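Local coordinates for phenylacetic acid degradation-related protein (Ralstonia eutropha JMP134, PDB 2PIM), which probably hydrolyses acyl-CoA thioesters, as a hotdog-fold member of the PaaI-like thioesterase family, at residues E40-A45 with L100-A105; V114-G119 with T132-V137; N6-M11 with T69-T74; G54-G59 with R94-G99. All coordinates share one frame; numbering follows the deposited sequence. Where two conformers were deposited one is given.

Contact 1: residues E40-A45 with L100-A105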
loop_
_atom_site.group_PDB
_atom_site.type_symbol
_atom_site.label_atom_id
_atom_site.label_comp_id
_atom_site.label_asym_id
_atom_site.label_seq_id
_atom_site.Cartn_x
_atom_site.Cartn_y
_atom_site.Cartn_z
ATOM N N GLU A 40 -6.276 12.274 12.566
ATOM C CA GLU A 40 -7.241 12.113 11.502
ATOM C C GLU A 40 -6.690 12.835 10.265
ATOM O O GLU A 40 -6.110 13.910 10.392
ATOM C CB GLU A 40 -8.540 12.729 11.975
ATOM C CG GLU A 40 -9.798 12.267 11.292
ATOM C CD GLU A 40 -11.050 12.372 12.216
ATOM O OE1 GLU A 40 -11.287 11.514 13.095
ATOM O OE2 GLU A 40 -11.798 13.336 12.055
ATOM N N SER A 41 -6.794 12.202 9.102
ATOM C CA SER A 41 -6.387 12.807 7.850
ATOM C C SER A 41 -7.387 12.469 6.730
ATOM O O SER A 41 -7.953 11.371 6.677
ATOM C CB SER A 41 -4.969 12.338 7.475
ATOM O OG SER A 41 -4.497 12.934 6.267
ATOM N N ASP A 42 -7.595 13.424 5.840
ATOM C CA ASP A 42 -8.293 13.165 4.595
ATOM C C ASP A 42 -7.330 12.591 3.560
ATOM O O ASP A 42 -6.143 12.858 3.632
ATOM C CB ASP A 42 -8.853 14.462 4.031
ATOM C CG ASP A 42 -9.988 15.003 4.843
ATOM O OD1 ASP A 42 -10.734 14.188 5.412
ATOM O OD2 ASP A 42 -10.135 16.241 4.891
ATOM N N TYR A 43 -7.867 11.831 2.612
ATOM C CA TYR A 43 -7.134 11.330 1.465
ATOM C C TYR A 43 -8.073 11.438 0.249
ATOM O O TYR A 43 -9.305 11.511 0.407
ATOM C CB TYR A 43 -6.619 9.867 1.704
ATOM C CG TYR A 43 -5.612 9.809 2.843
ATOM C CD1 TYR A 43 -4.298 10.208 2.654
ATOM C CD2 TYR A 43 -6.001 9.436 4.117
ATOM C CE1 TYR A 43 -3.393 10.203 3.688
ATOM C CE2 TYR A 43 -5.109 9.451 5.169
ATOM C CZ TYR A 43 -3.815 9.855 4.960
ATOM O OH TYR A 43 -2.943 9.900 6.030
ATOM N N VAL A 44 -7.490 11.492 -0.954
ATOM C CA VAL A 44 -8.273 11.507 -2.196
ATOM C C VAL A 44 -7.773 10.331 -3.044
ATOM O O VAL A 44 -6.572 10.205 -3.291
ATOM C CB VAL A 44 -8.134 12.829 -2.989
ATOM C CG1 VAL A 44 -8.847 12.738 -4.335
ATOM C CG2 VAL A 44 -8.686 14.011 -2.206
ATOM N N ALA A 45 -8.700 9.451 -3.436
ATOM C CA ALA A 45 -8.403 8.410 -4.400
ATOM C C ALA A 45 -8.725 8.999 -5.787
ATOM O O ALA A 45 -9.829 9.479 -6.014
ATOM C CB ALA A 45 -9.230 7.157 -4.104
ATOM N N LEU A 100 -13.030 11.387 -1.949
ATOM C CA LEU A 100 -12.490 11.569 -0.607
ATOM C C LEU A 100 -12.624 10.310 0.267
ATOM O O LEU A 100 -13.593 9.569 0.162
ATOM C CB LEU A 100 -13.211 12.707 0.097
ATOM C CG LEU A 100 -12.681 14.129 0.039
ATOM C CD1 LEU A 100 -13.773 15.051 0.569
ATOM C CD2 LEU A 100 -11.415 14.247 0.863
ATOM N N LEU A 101 -11.636 10.112 1.135
ATOM C CA LEU A 101 -11.684 9.141 2.231
ATOM C C LEU A 101 -11.154 9.825 3.459
ATOM O O LEU A 101 -10.444 10.815 3.372
ATOM C CB LEU A 101 -10.828 7.881 1.968
ATOM C CG LEU A 101 -11.189 7.031 0.724
ATOM C CD1 LEU A 101 -10.404 7.419 -0.515
ATOM C CD2 LEU A 101 -10.990 5.580 1.008
ATOM N N ARG A 102 -11.507 9.265 4.599
ATOM C CA ARG A 102 -11.122 9.755 5.902
ATOM C C ARG A 102 -10.318 8.658 6.596
ATOM O O ARG A 102 -10.855 7.569 6.856
ATOM C CB ARG A 102 -12.391 10.007 6.707
ATOM C CG ARG A 102 -12.202 10.318 8.179
ATOM C CD ARG A 102 -11.202 11.398 8.376
ATOM N NE ARG A 102 -11.608 12.623 7.672
ATOM C CZ ARG A 102 -12.137 13.708 8.242
ATOM N NH1 ARG A 102 -12.303 13.814 9.549
ATOM N NH2 ARG A 102 -12.480 14.711 7.498
ATOM N N GLY A 103 -9.065 8.971 6.918
ATOM C CA GLY A 103 -8.202 8.079 7.657
ATOM C C GLY A 103 -8.137 8.468 9.107
ATOM O O GLY A 103 -7.944 9.646 9.431
ATOM N N ARG A 104 -8.276 7.485 9.985
ATOM C CA ARG A 104 -8.170 7.721 11.457
ATOM C C ARG A 104 -7.118 6.774 12.064
ATOM O O ARG A 104 -7.118 5.590 11.772
ATOM C CB ARG A 104 -9.538 7.547 12.138
ATOM C CG ARG A 104 -10.551 8.594 11.684
ATOM C CD ARG A 104 -11.896 8.633 12.472
ATOM N NE ARG A 104 -12.878 9.551 11.826
ATOM C CZ ARG A 104 -13.745 9.241 10.831
ATOM N NH1 ARG A 104 -13.861 8.024 10.335
ATOM N NH2 ARG A 104 -14.546 10.168 10.343
ATOM N N ALA A 105 -6.179 7.323 12.840
ATOM C CA ALA A 105 -5.177 6.529 13.517
ATOM C C ALA A 105 -5.342 6.644 15.034
ATOM O O ALA A 105 -5.807 7.673 15.526
ATOM C CB ALA A 105 -3.789 6.950 13.087
#
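Four backbone hydrogen bonds tie residues 40-45 to residues 100-105 in antiparallel register. Ser41 and Gly103 form a hydrogen-bonded pair, the amide of Gly103 pointing almost straight along the C=O of Ser41 (N to O 2.7 Å). Tyr43 and Leu101 form the next such pair, but there each N-H meets the other residue's carbonyl from above its plane. The charged groups gather on the face carrying Glu40, Asp42, Arg102 and Arg104, a salt-bridge network. Arg102, bent at chi2 (51°) and chi3 (58°), curls back across the strands and grips Asp42 side-on, NE and NH2 both donating to OD1, at 2.9 and 2.8 Å from that one oxygen. Its NH1 reaches Glu40 OE2 at 2.6 Å in a strongly bent, weak hydrogen bond. The other Glu40 oxygen, OE1, lies 2.8 Å from Arg104 NE, also weakly bonded, with the carboxylate almost perpendicular to that guanidinium (88°). Arg102 CG covers one face of the Arg104 guanidinium. Asp42 OD2 is paired with Arg30, so a cation serves each carboxylate oxygen, probably keeping the acid ionised. These strands belong to the curved antiparallel sheet of the hotdog fold, whose inner face wraps helix 58-75. Tyr43 and Leu101 lie on that face, against Met64 and Leu61 respectively, and the phenol OH of Tyr43 bonds Asp67. The edge of the Tyr43 ring passes beside Gly103, whose N lies near the ring plane. Apolar contacts finish the strand end: Ala45 CB meets Leu101 CD1 at 3.8 Å, and on the charged face Leu100 CD2 touches Val44 CG2 and also nears Asp42 CB.

Contact 2: residues V114-G119 with T132-V137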
loop_
_atom_site.group_PDB
_atom_site.type_symbol
_atom_site.label_atom_id
_atom_site.label_comp_id
_atom_site.label_asym_id
_atom_site.label_seq_id
_atom_site.Cartn_x
_atom_site.Cartn_y
_atom_site.Cartn_z
ATOM N N VAL A 114 9.170 0.794 20.243
ATOM C CA VAL A 114 8.116 0.341 19.319
ATOM C C VAL A 114 6.794 1.011 19.598
ATOM O O VAL A 114 6.416 1.160 20.763
ATOM C CB VAL A 114 7.876 -1.196 19.423
ATOM C CG1 VAL A 114 6.987 -1.668 18.304
ATOM C CG2 VAL A 114 9.177 -1.911 19.363
ATOM N N CYS A 115 6.078 1.380 18.536
ATOM C CA CYS A 115 4.721 1.871 18.658
ATOM C C CYS A 115 3.837 0.955 17.840
ATOM O O CYS A 115 4.183 0.590 16.740
ATOM C CB CYS A 115 4.581 3.309 18.138
ATOM S SG CYS A 115 5.422 4.477 19.222
ATOM N N ASN A 116 2.718 0.572 18.422
ATOM C CA ASN A 116 1.700 -0.205 17.761
ATOM C C ASN A 116 0.551 0.737 17.489
ATOM O O ASN A 116 0.019 1.362 18.401
ATOM C CB ASN A 116 1.297 -1.361 18.656
ATOM C CG ASN A 116 2.484 -2.245 19.038
ATOM O OD1 ASN A 116 2.896 -3.127 18.267
ATOM N ND2 ASN A 116 3.040 -2.012 20.219
ATOM N N VAL A 117 0.213 0.884 16.214
ATOM C CA VAL A 117 -0.763 1.870 15.761
ATOM C C VAL A 117 -1.859 1.124 15.040
ATOM O O VAL A 117 -1.571 0.149 14.382
ATOM C CB VAL A 117 -0.140 2.855 14.751
ATOM C CG1 VAL A 117 -0.979 4.155 14.701
ATOM C CG2 VAL A 117 1.298 3.174 15.091
ATOM N N VAL A 118 -3.109 1.555 15.172
ATOM C CA VAL A 118 -4.174 1.031 14.329
ATOM C C VAL A 118 -4.702 2.190 13.473
ATOM O O VAL A 118 -4.729 3.337 13.911
ATOM C CB VAL A 118 -5.336 0.375 15.118
ATOM C CG1 VAL A 118 -4.791 -0.669 16.115
ATOM C CG2 VAL A 118 -6.099 1.388 15.857
ATOM N N GLY A 119 -5.061 1.868 12.242
ATOM C CA GLY A 119 -5.605 2.813 11.312
ATOM C C GLY A 119 -6.910 2.262 10.759
ATOM O O GLY A 119 -7.057 1.062 10.654
ATOM N N THR A 132 -2.973 -2.431 10.955
ATOM C CA THR A 132 -2.139 -2.474 12.124
ATOM C C THR A 132 -0.713 -2.217 11.667
ATOM O O THR A 132 -0.199 -2.930 10.802
ATOM C CB THR A 132 -2.258 -3.909 12.759
ATOM O OG1 THR A 132 -3.566 -4.047 13.331
ATOM C CG2 THR A 132 -1.210 -4.126 13.826
ATOM N N ALA A 133 -0.073 -1.232 12.256
ATOM C CA ALA A 133 1.312 -0.893 11.975
ATOM C C ALA A 133 2.163 -1.138 13.186
ATOM O O ALA A 133 1.786 -0.770 14.296
ATOM C CB ALA A 133 1.425 0.569 11.608
ATOM N N THR A 134 3.307 -1.778 12.967
ATOM C CA THR A 134 4.371 -1.887 13.956
ATOM C C THR A 134 5.519 -1.015 13.518
ATOM O O THR A 134 6.066 -1.242 12.453
ATOM C CB THR A 134 4.854 -3.336 14.038
ATOM O OG1 THR A 134 3.733 -4.153 14.332
ATOM C CG2 THR A 134 5.908 -3.497 15.079
ATOM N N CYS A 135 5.858 -0.026 14.332
ATOM C CA CYS A 135 6.796 1.028 13.982
ATOM C C CYS A 135 7.894 1.081 15.006
ATOM O O CYS A 135 7.638 0.897 16.176
ATOM C CB CYS A 135 6.113 2.398 13.993
ATOM S SG CYS A 135 4.701 2.477 12.911
HETATM N N MSE A 136 9.119 1.313 14.568
HETATM C CA MSE A 136 10.229 1.501 15.494
HETATM C C MSE A 136 10.605 2.950 15.397
HETATM O O MSE A 136 10.355 3.565 14.365
HETATM C CB MSE A 136 11.416 0.663 15.049
HETATM C CG MSE A 136 12.487 0.425 16.097
HETATM SE SE MSE A 136 13.903 -0.604 15.229
HETATM C CE MSE A 136 13.863 -2.218 15.999
ATOM N N VAL A 137 11.233 3.492 16.446
ATOM C CA VAL A 137 11.646 4.875 16.425
ATOM C C VAL A 137 13.160 5.083 16.609
ATOM O O VAL A 137 13.764 4.513 17.510
ATOM C CB VAL A 137 10.814 5.747 17.442
ATOM C CG1 VAL A 137 9.363 5.215 17.619
ATOM C CG2 VAL A 137 11.480 5.819 18.730
HETATM O O HOH W 1 1.052 -3.372 16.223
#
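The beta hairpin of strands 114-123 and 126-136 supplies two neighbouring strands of the antiparallel hotdog sheet, and this contact is its end remote from the turn. Cys115 with Cys135 and Val117 with Ala133 are hydrogen-bonded pairs. All four of their N-H···O bonds are of ordinary length and nearly straight; Val117 N reaches Ala133 O at 3.0 Å and 171°, in the carbonyl plane. Toward helix 58-75 the side chains are small and apolar. Val117 CG2, set beside its own backbone N, touches Cys135 SG at 4.1 Å, while Val117 CB lies 4.2 Å from Ala133 CB; Thr69 of the helix packs on both Val117 and Ala133. The opposite face carries Val114, Asn116 and Thr134. Val114 CG1 crosses obliquely to Thr134 CG2 at 3.9 Å, both methyls anti to their backbone N. Asn116 and Thr134 run side by side, their OD1 and OG1 4.2 Å apart, too far for a direct bond. A water lies near both, donating to Asn116 OD1 (2.8 Å); Thr134 OG1 and Ala133 O are weaker, alternative acceptors for its second proton. The chemistry thus divides the hairpin into an apolar, helix-facing side and an outer side of mixed character, where a methyl contact lies beside polar groups loosely linked by water.

Contact 3: residues N6-M11 with T69-T74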
loop_
_atom_site.group_PDB
_atom_site.type_symbol
_atom_site.label_atom_id
_atom_site.label_comp_id
_atom_site.label_asym_id
_atom_site.label_seq_id
_atom_site.Cartn_x
_atom_site.Cartn_y
_atom_site.Cartn_z
ATOM N N ASN A 6 9.382 19.864 16.849
ATOM C CA ASN A 6 8.738 18.685 16.144
ATOM C C ASN A 6 8.732 18.907 14.637
ATOM O O ASN A 6 8.157 19.891 14.178
ATOM C CB ASN A 6 7.274 18.537 16.614
ATOM C CG ASN A 6 6.801 17.122 16.680
ATOM O OD1 ASN A 6 7.572 16.219 16.928
ATOM N ND2 ASN A 6 5.494 16.923 16.520
ATOM N N TYR A 7 9.355 18.025 13.860
ATOM C CA TYR A 7 9.206 18.135 12.420
ATOM C C TYR A 7 7.718 18.201 12.056
ATOM O O TYR A 7 7.315 19.002 11.237
ATOM C CB TYR A 7 9.864 16.973 11.656
ATOM C CG TYR A 7 9.246 16.764 10.269
ATOM C CD1 TYR A 7 9.744 17.429 9.136
ATOM C CD2 TYR A 7 8.135 15.917 10.103
ATOM C CE1 TYR A 7 9.154 17.247 7.870
ATOM C CE2 TYR A 7 7.537 15.719 8.848
ATOM C CZ TYR A 7 8.047 16.387 7.743
ATOM O OH TYR A 7 7.436 16.170 6.528
ATOM N N PHE A 8 6.918 17.332 12.660
ATOM C CA PHE A 8 5.482 17.227 12.348
ATOM C C PHE A 8 4.723 18.559 12.530
ATOM O O PHE A 8 3.914 18.944 11.682
ATOM C CB PHE A 8 4.857 16.180 13.249
ATOM C CG PHE A 8 3.373 16.140 13.186
ATOM C CD1 PHE A 8 2.728 15.342 12.249
ATOM C CD2 PHE A 8 2.608 16.867 14.076
ATOM C CE1 PHE A 8 1.365 15.308 12.179
ATOM C CE2 PHE A 8 1.232 16.826 14.017
ATOM C CZ PHE A 8 0.614 16.040 13.081
ATOM N N SER A 9 4.951 19.240 13.648
ATOM C CA SER A 9 4.198 20.461 13.908
ATOM C C SER A 9 4.709 21.616 13.046
ATOM O O SER A 9 3.930 22.497 12.700
ATOM C CB SER A 9 4.180 20.823 15.393
ATOM O OG SER A 9 5.491 21.021 15.831
ATOM N N ARG A 10 5.993 21.595 12.680
ATOM C CA ARG A 10 6.522 22.514 11.662
ATOM C C ARG A 10 5.804 22.303 10.331
ATOM O O ARG A 10 5.390 23.250 9.669
ATOM C CB ARG A 10 8.034 22.331 11.476
ATOM C CG ARG A 10 8.852 22.881 12.617
ATOM C CD ARG A 10 10.309 23.010 12.237
ATOM N NE ARG A 10 10.966 21.709 12.110
ATOM C CZ ARG A 10 11.476 21.020 13.130
ATOM N NH1 ARG A 10 11.399 21.484 14.371
ATOM N NH2 ARG A 10 12.059 19.850 12.914
HETATM N N MSE A 11 5.663 21.050 9.945
HETATM C CA MSE A 11 4.935 20.692 8.735
HETATM C C MSE A 11 3.481 21.206 8.742
HETATM O O MSE A 11 2.998 21.691 7.732
HETATM C CB MSE A 11 4.970 19.179 8.558
HETATM C CG MSE A 11 4.379 18.682 7.254
HETATM SE SE MSE A 11 3.671 16.912 7.484
HETATM C CE MSE A 11 1.864 17.418 8.098
ATOM N N THR A 69 -0.988 6.344 9.987
ATOM C CA THR A 69 -0.387 5.670 11.131
ATOM C C THR A 69 1.030 6.201 11.422
ATOM O O THR A 69 1.342 6.582 12.538
ATOM C CB THR A 69 -0.426 4.126 11.001
ATOM O OG1 THR A 69 0.295 3.668 9.836
ATOM C CG2 THR A 69 -1.866 3.638 10.954
ATOM N N ALA A 70 1.848 6.298 10.388
ATOM C CA ALA A 70 3.190 6.912 10.495
ATOM C C ALA A 70 3.177 8.384 10.859
ATOM O O ALA A 70 4.127 8.907 11.520
ATOM C CB ALA A 70 3.941 6.694 9.177
HETATM N N MSE A 71 2.138 9.089 10.410
HETATM C CA MSE A 71 1.980 10.512 10.783
HETATM C C MSE A 71 1.715 10.638 12.274
HETATM O O MSE A 71 2.341 11.461 12.995
HETATM C CB MSE A 71 0.838 11.204 10.008
HETATM C CG MSE A 71 1.204 11.801 8.630
HETATM SE SE MSE A 71 2.824 12.933 8.649
HETATM C CE MSE A 71 4.232 11.513 8.227
ATOM N N LEU A 72 0.783 9.831 12.747
ATOM C CA LEU A 72 0.479 9.832 14.187
ATOM C C LEU A 72 1.762 9.558 15.028
ATOM O O LEU A 72 2.085 10.309 15.947
ATOM C CB LEU A 72 -0.646 8.851 14.501
ATOM C CG LEU A 72 -0.846 8.654 16.014
ATOM C CD1 LEU A 72 -1.011 9.961 16.776
ATOM C CD2 LEU A 72 -2.015 7.756 16.205
ATOM N N VAL A 73 2.520 8.527 14.651
ATOM C CA VAL A 73 3.747 8.199 15.370
ATOM C C VAL A 73 4.691 9.361 15.356
ATOM O O VAL A 73 5.221 9.721 16.399
ATOM C CB VAL A 73 4.479 6.958 14.817
ATOM C CG1 VAL A 73 5.762 6.709 15.588
ATOM C CG2 VAL A 73 3.573 5.744 14.882
ATOM N N THR A 74 4.889 9.954 14.175
ATOM C CA THR A 74 5.798 11.122 14.003
ATOM C C THR A 74 5.403 12.310 14.852
ATOM O O THR A 74 6.257 12.973 15.480
ATOM C CB THR A 74 5.886 11.505 12.497
ATOM O OG1 THR A 74 6.370 10.367 11.788
ATOM C CG2 THR A 74 6.845 12.654 12.250
HETATM O O HOH W 2 8.039 14.987 14.275
#
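Phe8 leaves the short N-terminal helix 7-12 with its CB pointing at helix 58-75 and CG anti to the backbone N (chi1 170°). The CB atom lies over the last turn of that helix, 4.2 Å from Thr74 CG2 and about as far from Thr74 O. Farther out, CD1 comes 4.0 Å from Met71 O and 4.3 Å from the selenium of Met71, a selenomethionine; CE1 also skirts Met71 O. Thr74 CG2 is shared, since the edge of the Tyr7 ring meets it through CD2 at 4.1 Å. One turn along, the selenium of Met11, likewise a selenomethionine, touches that of Met71 at 4.2 Å. Here the N-terminal helix packs steeply, at 111° between segment directions, against the central helix of the hotdog fold, on a side turned away from the beta-sheet. Tyr7 extends the packing outward: its OH bonds Pro17 O, and Pro52 of the second subunit rests on it. A water links the two segments, accepting from Phe8 N (3.1 Å) and donating to Thr74 O (2.9 Å) and, weakly, to Asn6 OD1. Asn6 ND2 bonds Ala75 O, just past residues 69-74.

Contact 4: residues G54-G59 with R94-G99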
loop_
_atom_site.group_PDB
_atom_site.type_symbol
_atom_site.label_atom_id
_atom_site.label_comp_id
_atom_site.label_asym_id
_atom_site.label_seq_id
_atom_site.Cartn_x
_atom_site.Cartn_y
_atom_site.Cartn_z
ATOM N N GLY A 54 -13.178 -0.322 -11.489
ATOM C CA GLY A 54 -13.426 1.052 -11.052
ATOM C C GLY A 54 -13.399 1.275 -9.549
ATOM O O GLY A 54 -13.765 2.353 -9.059
ATOM N N GLN A 55 -12.967 0.274 -8.798
ATOM C CA GLN A 55 -12.745 0.474 -7.384
ATOM C C GLN A 55 -11.255 0.788 -7.099
ATOM O O GLN A 55 -10.360 0.471 -7.884
ATOM C CB GLN A 55 -13.194 -0.750 -6.608
ATOM C CG GLN A 55 -14.600 -1.248 -6.915
ATOM C CD GLN A 55 -14.741 -2.750 -6.588
ATOM O OE1 GLN A 55 -13.821 -3.379 -6.020
ATOM N NE2 GLN A 55 -15.889 -3.329 -6.948
ATOM N N VAL A 56 -11.004 1.401 -5.960
ATOM C CA VAL A 56 -9.654 1.775 -5.575
ATOM C C VAL A 56 -8.864 0.492 -5.264
ATOM O O VAL A 56 -9.329 -0.369 -4.494
ATOM C CB VAL A 56 -9.653 2.719 -4.325
ATOM C CG1 VAL A 56 -8.251 3.153 -3.951
ATOM C CG2 VAL A 56 -10.487 3.949 -4.574
ATOM N N GLN A 57 -7.667 0.381 -5.833
ATOM C CA GLN A 57 -6.775 -0.739 -5.506
ATOM C C GLN A 57 -6.506 -0.753 -4.008
ATOM O O GLN A 57 -6.280 0.319 -3.413
ATOM C CB GLN A 57 -5.439 -0.601 -6.222
ATOM C CG GLN A 57 -4.639 -1.906 -6.280
ATOM C CD GLN A 57 -3.150 -1.687 -6.070
ATOM O OE1 GLN A 57 -2.749 -0.831 -5.271
ATOM N NE2 GLN A 57 -2.316 -2.479 -6.774
ATOM N N GLY A 58 -6.515 -1.962 -3.427
ATOM C CA GLY A 58 -6.283 -2.193 -2.016
ATOM C C GLY A 58 -4.956 -1.609 -1.551
ATOM O O GLY A 58 -4.869 -0.956 -0.532
ATOM N N GLY A 59 -3.911 -1.847 -2.319
ATOM C CA GLY A 59 -2.617 -1.323 -1.989
ATOM C C GLY A 59 -2.589 0.179 -1.861
ATOM O O GLY A 59 -1.902 0.684 -1.002
ATOM N N ARG A 94 -14.463 -3.359 2.543
ATOM C CA ARG A 94 -15.442 -2.917 1.553
ATOM C C ARG A 94 -14.766 -2.152 0.436
ATOM O O ARG A 94 -13.756 -1.492 0.669
ATOM C CB ARG A 94 -16.470 -1.963 2.170
ATOM C CG ARG A 94 -17.176 -2.511 3.352
ATOM C CD ARG A 94 -18.126 -1.502 3.962
ATOM N NE ARG A 94 -18.978 -2.181 4.940
ATOM C CZ ARG A 94 -18.643 -2.441 6.203
ATOM N NH1 ARG A 94 -17.466 -2.064 6.699
ATOM N NH2 ARG A 94 -19.502 -3.081 6.989
ATOM N N PRO A 95 -15.350 -2.198 -0.764
ATOM C CA PRO A 95 -14.791 -1.468 -1.899
ATOM C C PRO A 95 -14.926 0.052 -1.756
ATOM O O PRO A 95 -15.902 0.554 -1.194
ATOM C CB PRO A 95 -15.604 -2.007 -3.094
ATOM C CG PRO A 95 -16.877 -2.425 -2.511
ATOM C CD PRO A 95 -16.587 -2.926 -1.137
ATOM N N ALA A 96 -13.892 0.762 -2.201
ATOM C CA ALA A 96 -13.876 2.212 -2.214
ATOM C C ALA A 96 -13.996 2.684 -3.659
ATOM O O ALA A 96 -13.655 1.963 -4.604
ATOM C CB ALA A 96 -12.603 2.738 -1.594
ATOM N N GLN A 97 -14.480 3.905 -3.821
ATOM C CA GLN A 97 -14.608 4.519 -5.122
ATOM C C GLN A 97 -13.681 5.724 -5.136
ATOM O O GLN A 97 -13.208 6.169 -4.082
ATOM C CB GLN A 97 -16.061 4.941 -5.358
ATOM C CG GLN A 97 -17.131 4.003 -4.764
ATOM C CD GLN A 97 -17.081 2.583 -5.323
ATOM O OE1 GLN A 97 -16.590 2.355 -6.427
ATOM N NE2 GLN A 97 -17.602 1.621 -4.556
ATOM N N ALA A 98 -13.419 6.253 -6.323
ATOM C CA ALA A 98 -12.695 7.518 -6.447
ATOM C C ALA A 98 -13.412 8.598 -5.646
ATOM O O ALA A 98 -14.653 8.665 -5.632
ATOM C CB ALA A 98 -12.590 7.950 -7.894
ATOM N N GLY A 99 -12.629 9.464 -5.013
ATOM C CA GLY A 99 -13.178 10.537 -4.197
ATOM C C GLY A 99 -12.470 10.603 -2.858
ATOM O O GLY A 99 -11.426 9.980 -2.666
HETATM O O HOH W 3 -14.395 5.179 -8.725
HETATM O O HOH W 4 -11.688 -0.885 -3.110
#
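Ala96 O is held by one hydrogen bond, from Val56 N at 3.0 Å and 162°. A second, softer CA-H···O contact brings Gln55 CA to 3.3 Å from Ala96 O. The amide stands well above the carbonyl plane, 46° out of it. This joins the loop leading into the central helix 58-75 of the hotdog fold to the linker between strands 84-92 and 99-107. Two waters continue the pairing: one accepts from Ala96 N and donates to Val56 O, the other accepts from Ala98 N and donates to Gly54 O, so Gly54 and Val56 meet Ala96 and Ala98 through backbone groups, directly or by water. Val56 is the buried wedge. Its CG2, anti to the carbonyl carbon, comes 3.5 Å from Gln97 O and 3.9 Å from Ala96 CB, with Leu61 of the helix touching both Val56 and Ala96. Beyond it, Gln57 takes the N-cap position and bonds Ala63 O of the second subunit through NE2, while Gly59 N bonds Asp66 of that subunit; the helix start thus lies at the dimer interface. On the outer side Gln55, extended beyond CG, runs alongside Pro95 and points the same way, its amide carbon CD 3.7 Å from Pro95 CB.

In the fold
Helix 58-75 is the common core. Contact 4 sits at its N-terminal end and contact 3 on its last turns, their centres 26 Å apart on opposite sides of the chain's centre. Contacts 1 and 2 belong to the sheet around it; strands 99-107 and 114-123 are neighbours, and Ala105 CB meets Val118 O at 3.8 Å. Ala105 also touches Leu72, joining contact 1 to contact 3, while Val117 CG2 of contact 2 packs on Val73 CG2 at 3.4 Å. Contact 4 continues contact 1: Ala45 N lies 2.9 Å from Gly99 O, a probable hydrogen bond. Hotdog thioesterases generally place their active sites at the dimer interface, which contact 4 reaches through Gln57 and Gly59.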